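Local structure of protease LasA (Pseudomonas aeruginosa, 3IT5) at residues D152-C155 / R156-Y159; Q86-N89 / G90-V93; F160-Q163 / S164-T167. The protein is a secreted, zinc-dependent M23 endopeptidase that cuts after Gly-Gly pairs, degrading host elastin and the pentaglycine cross-links of staphylococcal cell walls. All blocks are in the same frame, centred on the assembly; numbering follows the deposited sequence.

Contact 1: D152-C155 / R156-Y159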
ATOM      1  N   ASP A 152      -2.597  -9.793  11.536  1.00  9.14           N
ATOM      2  CA  ASP A 152      -2.686 -11.248  11.331  1.00  9.30           C
ATOM      3  C   ASP A 152      -2.095 -11.607   9.968  1.00  9.48           C
ATOM      4  O   ASP A 152      -2.458 -11.011   8.951  1.00  9.65           O
ATOM      5  CB  ASP A 152      -4.132 -11.752  11.452  1.00  8.96           C
ATOM      6  CG  ASP A 152      -4.251 -13.272  11.291  1.00  9.16           C
ATOM      7  OD1 ASP A 152      -3.314 -14.009  11.678  1.00  8.84           O
ATOM      8  OD2 ASP A 152      -5.299 -13.735  10.785  1.00  8.50           O
ATOM      9  N   ASN A 153      -1.165 -12.560   9.966  1.00  9.66           N
ATOM     10  CA  ASN A 153      -0.434 -12.930   8.752  1.00  9.88           C
ATOM     11  C   ASN A 153      -0.413 -14.433   8.484  1.00 10.17           C
ATOM     12  O   ASN A 153       0.313 -14.906   7.603  1.00 10.11           O
ATOM     13  CB  ASN A 153       0.993 -12.368   8.785  1.00  9.82           C
ATOM     14  CG  ASN A 153       1.768 -12.786  10.027  1.00  9.72           C
ATOM     15  OD1 ASN A 153       1.572 -13.877  10.568  1.00  8.84           O
ATOM     16  ND2 ASN A 153       2.662 -11.915  10.478  1.00  8.90           N
ATOM     17  N   ASP A 154      -1.198 -15.172   9.267  1.00 10.64           N
ATOM     18  CA  ASP A 154      -1.420 -16.595   9.044  1.00 11.18           C
ATOM     19  C   ASP A 154      -2.001 -16.748   7.642  1.00 11.34           C
ATOM     20  O   ASP A 154      -3.067 -16.203   7.349  1.00 11.60           O
ATOM     21  CB  ASP A 154      -2.397 -17.141  10.096  1.00 11.13           C
ATOM     22  CG  ASP A 154      -2.390 -18.663  10.189  1.00 11.69           C
ATOM     23  OD1 ASP A 154      -2.249 -19.346   9.146  1.00 11.78           O
ATOM     24  OD2 ASP A 154      -2.549 -19.175  11.320  1.00 11.34           O
ATOM     25  N   CYS A 155      -1.291 -17.482   6.785  1.00 11.85           N
ATOM     26  CA  CYS A 155      -1.646 -17.599   5.362  1.00 12.27           C
ATOM     27  C   CYS A 155      -2.991 -18.304   5.114  1.00 12.47           C
ATOM     28  O   CYS A 155      -3.532 -18.266   4.003  1.00 12.60           O
ATOM     29  CB  CYS A 155      -0.514 -18.265   4.563  1.00 12.24           C
ATOM     30  SG  CYS A 155      -0.589 -17.924   2.778  1.00 12.41           S
ATOM     31  N   ARG A 156      -3.524 -18.933   6.157  1.00 12.58           N
ATOM     32  CA  ARG A 156      -4.857 -19.529   6.114  1.00 12.84           C
ATOM     33  C   ARG A 156      -5.968 -18.475   6.227  1.00 12.54           C
ATOM     34  O   ARG A 156      -7.067 -18.674   5.707  1.00 12.57           O
ATOM     35  CB  ARG A 156      -4.996 -20.582   7.217  1.00 13.14           C
ATOM     36  CG  ARG A 156      -4.373 -21.925   6.857  1.00 14.58           C
ATOM     37  CD  ARG A 156      -3.747 -22.629   8.053  1.00 16.84           C
ATOM     38  NE  ARG A 156      -4.727 -23.081   9.039  1.00 18.58           N
ATOM     39  CZ  ARG A 156      -4.752 -22.700  10.315  1.00 19.38           C
ATOM     40  NH1 ARG A 156      -3.844 -21.858  10.787  1.00 19.58           N
ATOM     41  NH2 ARG A 156      -5.683 -23.180  11.129  1.00 19.88           N
ATOM     42  N   ARG A 157      -5.673 -17.360   6.894  1.00 11.99           N
ATOM     43  CA  ARG A 157      -6.660 -16.293   7.108  1.00 11.46           C
ATOM     44  C   ARG A 157      -6.359 -15.033   6.298  1.00 10.74           C
ATOM     45  O   ARG A 157      -7.273 -14.398   5.771  1.00 10.67           O
ATOM     46  CB  ARG A 157      -6.764 -15.931   8.590  1.00 11.43           C
ATOM     47  CG  ARG A 157      -7.035 -17.112   9.507  1.00 11.94           C
ATOM     48  CD  ARG A 157      -7.123 -16.662  10.951  1.00 12.57           C
ATOM     49  NE  ARG A 157      -6.566 -17.675  11.844  1.00 14.03           N
ATOM     50  CZ  ARG A 157      -5.456 -17.519  12.560  1.00 13.50           C
ATOM     51  NH1 ARG A 157      -4.779 -16.378  12.519  1.00 12.65           N
ATOM     52  NH2 ARG A 157      -5.032 -18.509  13.334  1.00 13.80           N
ATOM     53  N   TYR A 158      -5.081 -14.671   6.227  1.00  9.87           N
ATOM     54  CA  TYR A 158      -4.636 -13.518   5.448  1.00  9.35           C
ATOM     55  C   TYR A 158      -3.881 -13.990   4.217  1.00  9.16           C
ATOM     56  O   TYR A 158      -2.905 -14.737   4.330  1.00  9.12           O
ATOM     57  CB  TYR A 158      -3.739 -12.601   6.285  1.00  9.13           C
ATOM     58  CG  TYR A 158      -3.225 -11.392   5.529  1.00  8.65           C
ATOM     59  CD1 TYR A 158      -4.071 -10.331   5.222  1.00  8.18           C
ATOM     60  CD2 TYR A 158      -1.893 -11.315   5.114  1.00  8.61           C
ATOM     61  CE1 TYR A 158      -3.611  -9.224   4.523  1.00  7.84           C
ATOM     62  CE2 TYR A 158      -1.421 -10.208   4.413  1.00  8.52           C
ATOM     63  CZ  TYR A 158      -2.291  -9.162   4.128  1.00  7.92           C
ATOM     64  OH  TYR A 158      -1.848  -8.056   3.443  1.00  7.95           O
ATOM     65  N   TYR A 159      -4.330 -13.549   3.046  1.00  8.76           N
ATOM     66  CA  TYR A 159      -3.710 -13.952   1.789  1.00  8.61           C
ATOM     67  C   TYR A 159      -4.060 -13.031   0.622  1.00  8.34           C
ATOM     68  O   TYR A 159      -5.072 -12.325   0.645  1.00  8.20           O
ATOM     69  CB  TYR A 159      -4.080 -15.406   1.444  1.00  8.65           C
ATOM     70  CG  TYR A 159      -5.572 -15.693   1.461  1.00  8.91           C
ATOM     71  CD1 TYR A 159      -6.361 -15.460   0.336  1.00  9.00           C
ATOM     72  CD2 TYR A 159      -6.190 -16.197   2.606  1.00  9.29           C
ATOM     73  CE1 TYR A 159      -7.731 -15.723   0.346  1.00  9.39           C
ATOM     74  CE2 TYR A 159      -7.555 -16.461   2.630  1.00  9.52           C
ATOM     75  CZ  TYR A 159      -8.320 -16.220   1.499  1.00  9.67           C
ATOM     76  OH  TYR A 159      -9.675 -16.472   1.523  1.00  9.73           O
TER
HETATM   77  O   HOH W   1      -0.395 -14.526   4.734  1.00 10.24           O
HETATM   78  O   HOH W   2      -2.246 -18.577  13.982  1.00 15.24           O

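Contact 2: Q86-N89 / G90-V93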
ATOM      1  N   GLN A  86       8.182  13.186  -4.940  1.00  6.04           N
ATOM      2  CA  GLN A  86       8.455  13.777  -6.240  1.00  5.91           C
ATOM      3  C   GLN A  86       7.182  14.117  -7.022  1.00  5.99           C
ATOM      4  O   GLN A  86       7.207  14.247  -8.249  1.00  6.04           O
ATOM      5  CB  GLN A  86       9.399  12.883  -7.049  1.00  5.88           C
ATOM      6  CG  GLN A  86       8.876  11.497  -7.361  1.00  5.72           C
ATOM      7  CD  GLN A  86       9.735  10.783  -8.385  1.00  5.71           C
ATOM      8  OE1 GLN A  86      10.947  10.651  -8.212  1.00  4.93           O
ATOM      9  NE2 GLN A  86       9.108  10.314  -9.459  1.00  5.96           N
ATOM     10  N   VAL A  87       6.076  14.265  -6.299  1.00  5.99           N
ATOM     11  CA  VAL A  87       4.813  14.722  -6.889  1.00  6.13           C
ATOM     12  C   VAL A  87       4.297  15.948  -6.124  1.00  6.33           C
ATOM     13  O   VAL A  87       4.769  16.232  -5.016  1.00  6.41           O
ATOM     14  CB  VAL A  87       3.742  13.595  -6.958  1.00  5.86           C
ATOM     15  CG1 VAL A  87       4.045  12.632  -8.113  1.00  5.90           C
ATOM     16  CG2 VAL A  87       3.631  12.849  -5.635  1.00  5.35           C
ATOM     17  N   SER A  88       3.348  16.668  -6.718  1.00  6.42           N
ATOM     18  CA  SER A  88       2.848  17.925  -6.150  1.00  6.57           C
ATOM     19  C   SER A  88       1.344  17.912  -5.890  1.00  6.56           C
ATOM     20  O   SER A  88       0.624  17.053  -6.400  1.00  6.34           O
ATOM     21  CB  SER A  88       3.183  19.102  -7.077  1.00  6.71           C
ATOM     22  OG  SER A  88       4.565  19.139  -7.383  1.00  6.80           O
ATOM     23  N   ASN A  89       0.887  18.878  -5.093  1.00  6.56           N
ATOM     24  CA  ASN A  89      -0.533  19.108  -4.861  1.00  6.63           C
ATOM     25  C   ASN A  89      -1.256  19.399  -6.170  1.00  6.73           C
ATOM     26  O   ASN A  89      -0.840  20.272  -6.930  1.00  6.70           O
ATOM     27  CB  ASN A  89      -0.740  20.275  -3.889  1.00  6.64           C
ATOM     28  CG  ASN A  89      -0.399  19.912  -2.453  1.00  7.22           C
ATOM     29  OD1 ASN A  89      -0.718  18.817  -1.978  1.00  6.76           O
ATOM     30  ND2 ASN A  89       0.250  20.837  -1.749  1.00  6.75           N
ATOM     31  N   GLY A  90      -2.328  18.655  -6.431  1.00  6.68           N
ATOM     32  CA  GLY A  90      -3.127  18.849  -7.637  1.00  6.58           C
ATOM     33  C   GLY A  90      -2.628  18.072  -8.844  1.00  6.45           C
ATOM     34  O   GLY A  90      -3.265  18.086  -9.900  1.00  6.54           O
ATOM     35  N   GLN A  91      -1.492  17.395  -8.695  1.00  6.42           N
ATOM     36  CA  GLN A  91      -0.919  16.614  -9.788  1.00  6.36           C
ATOM     37  C   GLN A  91      -1.740  15.367 -10.075  1.00  6.33           C
ATOM     38  O   GLN A  91      -1.900  14.496  -9.217  1.00  6.19           O
ATOM     39  CB  GLN A  91       0.539  16.229  -9.506  1.00  6.47           C
ATOM     40  CG  GLN A  91       1.165  15.336 -10.591  1.00  6.51           C
ATOM     41  CD  GLN A  91       2.672  15.203 -10.463  1.00  7.42           C
ATOM     42  OE1 GLN A  91       3.298  15.848  -9.617  1.00  7.51           O
ATOM     43  NE2 GLN A  91       3.265  14.356 -11.303  1.00  6.49           N
ATOM     44  N   GLN A  92      -2.251  15.283 -11.297  1.00  6.20           N
ATOM     45  CA  GLN A  92      -2.938  14.085 -11.730  1.00  6.23           C
ATOM     46  C   GLN A  92      -1.897  13.039 -12.127  1.00  5.93           C
ATOM     47  O   GLN A  92      -0.886  13.367 -12.756  1.00  5.70           O
ATOM     48  CB  GLN A  92      -3.921  14.386 -12.869  1.00  6.35           C
ATOM     49  CG  GLN A  92      -4.800  15.648 -12.665  1.00  7.64           C
ATOM     50  CD  GLN A  92      -5.714  15.614 -11.428  1.00 10.20           C
ATOM     51  OE1 GLN A  92      -6.063  14.551 -10.915  1.00 11.27           O
ATOM     52  NE2 GLN A  92      -6.115  16.795 -10.963  1.00  9.96           N
ATOM     53  N   VAL A  93      -2.153  11.790 -11.735  1.00  5.55           N
ATOM     54  CA  VAL A  93      -1.222  10.676 -11.918  1.00  5.32           C
ATOM     55  C   VAL A  93      -1.967   9.410 -12.353  1.00  5.56           C
ATOM     56  O   VAL A  93      -3.185   9.313 -12.201  1.00  5.40           O
ATOM     57  CB  VAL A  93      -0.432  10.349 -10.606  1.00  5.21           C
ATOM     58  CG1 VAL A  93       0.515  11.490 -10.225  1.00  5.26           C
ATOM     59  CG2 VAL A  93      -1.387  10.012  -9.459  1.00  4.68           C
TER

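Contact 3: F160-Q163 / S164-T167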
ATOM      1  N   PHE A 160      -3.202 -13.052  -0.392  1.00  8.09           N
ATOM      2  CA  PHE A 160      -3.481 -12.438  -1.679  1.00  8.07           C
ATOM      3  C   PHE A 160      -3.797 -13.575  -2.648  1.00  8.17           C
ATOM      4  O   PHE A 160      -2.925 -14.392  -2.950  1.00  7.76           O
ATOM      5  CB  PHE A 160      -2.261 -11.649  -2.169  1.00  8.04           C
ATOM      6  CG  PHE A 160      -1.954 -10.418  -1.352  1.00  8.53           C
ATOM      7  CD1 PHE A 160      -2.306  -9.155  -1.818  1.00  8.91           C
ATOM      8  CD2 PHE A 160      -1.308 -10.520  -0.121  1.00  8.75           C
ATOM      9  CE1 PHE A 160      -2.026  -8.012  -1.069  1.00  9.39           C
ATOM     10  CE2 PHE A 160      -1.024  -9.383   0.638  1.00  9.10           C
ATOM     11  CZ  PHE A 160      -1.380  -8.131   0.165  1.00  9.10           C
ATOM     12  N   TYR A 161      -5.043 -13.654  -3.113  1.00  8.13           N
ATOM     13  CA  TYR A 161      -5.418 -14.716  -4.048  1.00  8.16           C
ATOM     14  C   TYR A 161      -5.390 -14.231  -5.491  1.00  8.04           C
ATOM     15  O   TYR A 161      -6.183 -13.364  -5.883  1.00  7.58           O
ATOM     16  CB  TYR A 161      -6.782 -15.333  -3.700  1.00  8.27           C
ATOM     17  CG  TYR A 161      -7.232 -16.403  -4.681  1.00  8.69           C
ATOM     18  CD1 TYR A 161      -6.659 -17.677  -4.665  1.00  8.63           C
ATOM     19  CD2 TYR A 161      -8.221 -16.138  -5.631  1.00  8.65           C
ATOM     20  CE1 TYR A 161      -7.061 -18.660  -5.564  1.00  9.07           C
ATOM     21  CE2 TYR A 161      -8.630 -17.116  -6.538  1.00  9.07           C
ATOM     22  CZ  TYR A 161      -8.046 -18.375  -6.495  1.00  9.12           C
ATOM     23  OH  TYR A 161      -8.439 -19.352  -7.381  1.00  9.29           O
ATOM     24  N   ASN A 162      -4.468 -14.798  -6.270  1.00  7.88           N
ATOM     25  CA  ASN A 162      -4.361 -14.501  -7.694  1.00  7.88           C
ATOM     26  C   ASN A 162      -5.514 -15.146  -8.466  1.00  8.14           C
ATOM     27  O   ASN A 162      -5.584 -16.372  -8.595  1.00  8.17           O
ATOM     28  CB  ASN A 162      -3.003 -14.964  -8.245  1.00  7.84           C
ATOM     29  CG  ASN A 162      -2.757 -14.510  -9.681  1.00  7.17           C
ATOM     30  OD1 ASN A 162      -3.670 -14.467 -10.505  1.00  7.25           O
ATOM     31  ND2 ASN A 162      -1.511 -14.181  -9.983  1.00  6.97           N
ATOM     32  N   GLN A 163      -6.401 -14.304  -8.991  1.00  8.39           N
ATOM     33  CA  GLN A 163      -7.627 -14.752  -9.657  1.00  8.69           C
ATOM     34  C   GLN A 163      -7.403 -15.198 -11.107  1.00  8.92           C
ATOM     35  O   GLN A 163      -8.330 -15.670 -11.771  1.00  8.97           O
ATOM     36  CB  GLN A 163      -8.691 -13.646  -9.595  1.00  8.87           C
ATOM     37  CG  GLN A 163      -9.056 -13.225  -8.169  1.00  8.75           C
ATOM     38  CD  GLN A 163      -9.755 -11.885  -8.106  1.00  9.14           C
ATOM     39  OE1 GLN A 163     -10.916 -11.806  -7.724  1.00  9.42           O
ATOM     40  NE2 GLN A 163      -9.046 -10.819  -8.480  1.00  9.62           N
ATOM     41  N   SER A 164      -6.170 -15.055 -11.582  1.00  9.06           N
ATOM     42  CA  SER A 164      -5.811 -15.413 -12.951  1.00  9.41           C
ATOM     43  C   SER A 164      -4.989 -16.699 -13.021  1.00  9.33           C
ATOM     44  O   SER A 164      -4.880 -17.306 -14.087  1.00  9.44           O
ATOM     45  CB  SER A 164      -5.055 -14.258 -13.620  1.00  9.32           C
ATOM     46  OG  SER A 164      -4.468 -14.670 -14.845  1.00 10.49           O
ATOM     47  N   ALA A 165      -4.421 -17.102 -11.882  1.00  9.31           N
ATOM     48  CA  ALA A 165      -3.525 -18.257 -11.798  1.00  8.98           C
ATOM     49  C   ALA A 165      -3.989 -19.291 -10.770  1.00  8.87           C
ATOM     50  O   ALA A 165      -3.510 -20.429 -10.758  1.00  8.67           O
ATOM     51  CB  ALA A 165      -2.107 -17.794 -11.471  1.00  9.02           C
ATOM     52  N   GLY A 166      -4.910 -18.884  -9.903  1.00  8.74           N
ATOM     53  CA  GLY A 166      -5.425 -19.763  -8.854  1.00  8.46           C
ATOM     54  C   GLY A 166      -4.486 -19.911  -7.670  1.00  8.45           C
ATOM     55  O   GLY A 166      -4.733 -20.730  -6.785  1.00  8.58           O
ATOM     56  N   THR A 167      -3.421 -19.107  -7.651  1.00  8.30           N
ATOM     57  CA  THR A 167      -2.383 -19.181  -6.616  1.00  8.16           C
ATOM     58  C   THR A 167      -2.690 -18.334  -5.384  1.00  8.07           C
ATOM     59  O   THR A 167      -3.284 -17.255  -5.483  1.00  7.67           O
ATOM     60  CB  THR A 167      -0.994 -18.767  -7.161  1.00  8.36           C
ATOM     61  OG1 THR A 167      -1.124 -17.599  -7.983  1.00  8.53           O
ATOM     62  CG2 THR A 167      -0.391 -19.879  -7.987  1.00  8.44           C
TER

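Contact 1: D152-C155 / R156-Y159
Asp152 and Arg157 form the shortest salt bridge of this turn, with OD1 of Asp152 2.9 Å from NH1 of Arg157. The carboxylate meets the guanidinium at its edge, the two planes 27° apart, and NH1 of Arg157 also gives a weak hydrogen bond to Asp152 OD2. Asp154 links the two arginines: its OD2 lies 3.0 Å from Arg156 NH1, at the edge of that guanidinium, but stands over one face of the Arg157 group, where it acts through charge and not through an N-H. A water closes this second link, donating to Asp154 OD2 and accepting from Arg157 NH2. CG of Asp154 is anti to its backbone N (chi1 -164°), which turns the carboxylate forward along the chain, and OD1 receives the backbone N-H of Arg156 at 3.3 Å on its anti side but well out of the carboxylate plane. The carbonyl of Asp154 is gripped twice, by Tyr158 N at 2.8 Å in an almost straight bond and by Arg157 N at 2.9 Å from above the carbonyl plane; together they tie the backbone into a tight turn. Around this polar centre, CB of Tyr158 packs 3.4 Å from Asp152 O, and the CA-H of Cys155 points at Tyr158 O. A second water bridges Asn153 O and Tyr158 O. The turn lies between strands 142-145 and 159-162: Cys155 is joined by a disulfide to Cys170, just past strand 168-169, while Tyr158 rests on Ile144 and Tyr159 bonds through its backbone to Asn145.

Contact 2: Q86-N89 / G90-V93
Gln91 reaches back to Val87 and Ser88 because a chi1 of 177° swings CG away from the backbone N and the chain stays extended beyond it. The side chain thereby bridges back across a type II beta turn, Ser88 to Gln91, leading into strand 92-93. The side-chain amide lies beside the chain ahead of the turn, where OE1 accepts the N-H of Ser88 at 3.0 Å with an N-H...O angle of 147°. The turn's own bond runs the other way, from Gln91 N to Ser88 O at 3.1 Å. Ser88 is thus held through both its N-H and its C=O by one residue, the first bond supplied by a side chain and the second by the backbone. Gly90 occupies the third position of the turn with positive phi (87°), a backbone shape that glycine adopts readily. At the second position Asn89 points away from 90-93, and its OD1 accepts from Val61 N on strand 57-63. Gly90 and Gln91 also make backbone bonds to Val59 of that strand, against which Val87 and Val93 both pack. Val87 crosses the Gln91 side chain at about a right angle, its CG1 3.7 Å from Gln91 CD and 4.3 Å from Val93 CG1.

Contact 3: F160-Q163 / S164-T167
A beta hairpin turns round at Asn162 to Thr167, leaving strand 159-162 and returning toward strand 168-169. Asn162 N donates to Thr167 O at 2.8 Å, and Gly166 N returns a bond to Asn162 O at 2.9 Å, so both backbone polar groups of Asn162 are used to close the loop. Its side chain organises the bend. A chi1 of -172° sets CG beside the carbonyl carbon and OD1 in front of the next peptides: Ser164 N meets it in the carbonyl plane at 2.8 Å, and Ala165 N adds a weak bond. The Asn162 amide packs against the methyl of Ala165. Thr167 lies alongside Asn162, pointing the same way, with OG1 3.2 Å from Asn162 CB; that hydroxyl is hydrogen-bonded to His169 NE2. The Tyr161 ring lies obliquely against Gly166 and Thr167, its CE1 3.3 Å from Gly166 O and its OH 3.4 Å from Gly166 CA. Positive phi at Gly166 (78°) helps reverse the chain. From the bend, Gln163 NE2 hydrogen-bonds Pro141 O, next to strand 142-145, and Ser138 OG on strand 138-139. An asparagine side-chain oxygen accepting the N-H two residues on is the mark of an Asx turn, used here at the start of a hairpin loop.

Contact 2 comes first along the chain, in the turn between strands 75-83 and 92-93 of the large antiparallel sheet, within the M23 family region. Contacts 1 and 3 follow later and adjoin in sequence, their centres about 15 Å apart. They share strand 159-162 of the four-stranded sheet: contact 1 ends on its first residue, and contact 3 takes in the rest and the turn toward strand 168-169. Contact 2 is across the chain's centre, about 35 Å from contact 1 and 32 Å from contact 3 between centres. Contacts 1 and 3 thus shape one strand on the zinc-nearer side (Tyr158 side chain about 10 Å from the metal), contact 2 a remote edge of the large sheet.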